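Local structure of heat shock protein STI1 (Saccharomyces cerevisiae, 3UPV) at residues E29-A34 and R39-R44. The protein serves as an adaptor co-chaperone that binds Hsp70 and Hsp90, here represented by its TPR2B domain in complex with a C-terminal Hsp70 peptide. Numbering follows the deposited sequence.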
# COMPACT_ATOMS: atom_id res chain seq x y z
N GLU A 29 15.95 -0.05 0.35
CA GLU A 29 16.91 0.13 1.39
C GLU A 29 16.24 0.14 2.76
O GLU A 29 16.80 -0.49 3.69
CB GLU A 29 17.75 1.40 1.18
CG GLU A 29 18.72 1.63 2.35
CD GLU A 29 19.68 2.84 2.24
OE1 GLU A 29 19.51 3.72 1.39
OE2 GLU A 29 20.68 2.89 3.13
N MET A 30 15.10 0.86 2.92
CA MET A 30 14.33 0.83 4.18
C MET A 30 14.03 -0.64 4.60
O MET A 30 14.13 -1.02 5.77
CB MET A 30 13.04 1.59 4.03
CG MET A 30 12.29 1.81 5.41
SD MET A 30 10.79 2.67 5.05
CE MET A 30 10.04 2.41 6.69
N ILE A 31 13.63 -1.43 3.62
CA ILE A 31 13.26 -2.83 3.81
C ILE A 31 14.51 -3.63 4.24
O ILE A 31 14.42 -4.41 5.19
CB ILE A 31 12.64 -3.52 2.56
CG1 ILE A 31 11.20 -3.01 2.37
CG2 ILE A 31 12.68 -5.07 2.77
CD1 ILE A 31 10.59 -3.35 1.06
N LYS A 32 15.67 -3.44 3.57
CA LYS A 32 16.87 -4.13 4.01
C LYS A 32 17.22 -3.76 5.47
O LYS A 32 17.63 -4.64 6.26
CB LYS A 32 18.02 -3.76 3.06
CG LYS A 32 19.42 -4.07 3.59
CD LYS A 32 20.48 -3.86 2.50
CE LYS A 32 21.72 -4.65 2.88
NZ LYS A 32 22.94 -3.82 2.64
N ARG A 33 17.08 -2.49 5.80
CA ARG A 33 17.50 -1.97 7.14
C ARG A 33 16.52 -2.17 8.29
O ARG A 33 16.95 -2.20 9.46
CB ARG A 33 17.92 -0.49 7.07
CG ARG A 33 18.97 -0.23 5.99
CD ARG A 33 20.34 -0.67 6.21
NE ARG A 33 21.22 0.31 5.57
CZ ARG A 33 22.39 0.63 6.06
NH1 ARG A 33 23.17 1.52 5.44
NH2 ARG A 33 22.78 0.03 7.17
N ALA A 34 15.23 -2.31 7.96
CA ALA A 34 14.19 -2.58 8.95
C ALA A 34 13.20 -3.59 8.35
O ALA A 34 12.13 -3.25 7.98
CB ALA A 34 13.51 -1.28 9.36
N ARG A 39 5.91 -0.53 6.92
CA ARG A 39 5.81 0.68 6.10
C ARG A 39 6.70 0.56 4.87
O ARG A 39 6.36 1.11 3.82
CB ARG A 39 6.21 1.93 6.87
CG ARG A 39 5.31 2.21 8.07
CD ARG A 39 5.78 3.40 8.88
NE ARG A 39 7.12 3.12 9.42
CZ ARG A 39 7.88 4.01 10.05
NH1 ARG A 39 7.43 5.27 10.24
NH2 ARG A 39 9.08 3.64 10.52
N GLY A 40 7.86 -0.07 5.00
CA GLY A 40 8.77 -0.15 3.84
C GLY A 40 8.14 -0.89 2.67
O GLY A 40 8.30 -0.49 1.48
N TYR A 41 7.48 -2.01 2.98
CA TYR A 41 6.79 -2.82 1.95
C TYR A 41 5.65 -2.04 1.34
O TYR A 41 5.57 -1.95 0.11
CB TYR A 41 6.31 -4.12 2.58
CG TYR A 41 7.44 -4.92 3.13
CD1 TYR A 41 7.71 -4.90 4.50
CD2 TYR A 41 8.30 -5.63 2.28
CE1 TYR A 41 8.75 -5.56 5.05
CE2 TYR A 41 9.37 -6.41 2.86
CZ TYR A 41 9.61 -6.32 4.24
OH TYR A 41 10.64 -6.96 4.92
N SER A 42 4.78 -1.48 2.19
CA SER A 42 3.65 -0.71 1.69
C SER A 42 4.18 0.44 0.84
O SER A 42 3.61 0.74 -0.22
CB SER A 42 2.78 -0.20 2.84
OG SER A 42 1.83 0.74 2.34
N ASN A 43 5.25 1.11 1.31
CA ASN A 43 5.77 2.27 0.61
C ASN A 43 6.38 1.85 -0.72
O ASN A 43 6.09 2.45 -1.77
CB ASN A 43 6.82 3.03 1.45
CG ASN A 43 6.22 3.82 2.63
OD1 ASN A 43 5.00 4.09 2.75
ND2 ASN A 43 7.12 4.23 3.51
N ARG A 44 7.17 0.75 -0.74
CA ARG A 44 7.68 0.34 -2.02
C ARG A 44 6.53 -0.04 -2.95
O ARG A 44 6.58 0.32 -4.16
CB ARG A 44 8.60 -0.88 -1.83
CG ARG A 44 9.34 -1.20 -3.10
CD ARG A 44 10.51 -2.22 -2.96
NE ARG A 44 10.07 -3.51 -2.49
CZ ARG A 44 10.89 -4.48 -2.14
NH1 ARG A 44 12.24 -4.30 -2.15
NH2 ARG A 44 10.36 -5.62 -1.73
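Ile31 packs against two flat groups, the Tyr41 ring and the Arg44 guanidinium, with CD1 touching both. CG1 lies over one face of the Tyr41 ring, a CH-pi contact 4.0 Å from the ring centroid and displaced toward the rim, while CG2 reaches the phenol end, 3.6 Å from Tyr41 CZ. With CG1 anti to the carbonyl carbon (chi1 -75°) and the chain extended beyond it, CD1 comes within 3.5 Å of Tyr41 CD2 and sits over the middle of the Arg44 guanidinium, 3.4 Å from Arg44 CZ. Met30, fully extended, lays SD against the bare backbone of Gly40, 3.7 Å from Gly40 CA, and its CE meets Arg39 CB at 3.9 Å.

The contact joins two consecutive tetratricopeptide repeats: helix 20-33 closes TPR 7, helix 38-50 opens TPR 8, and their segments run antiparallel at 163°. The segment axes approach to 8.6 Å, and Gly40 CA lies nearest Ile31 CA.

A salt bridge from Asp60 to Arg44 NE and a hydrogen bond between Thr28 OG1 and Arg44 NH1 help fix the guanidinium with one face turned to Ile31 CD1; Tyr41 OH is hydrogen-bonded to Pro35 O. On the peptide-binding side, Asn43 ND2 is hydrogen-bonded to the backbone of the bound peptide, and Arg39, salt-bridged to Asp37, packs on an acidic peptide side chain.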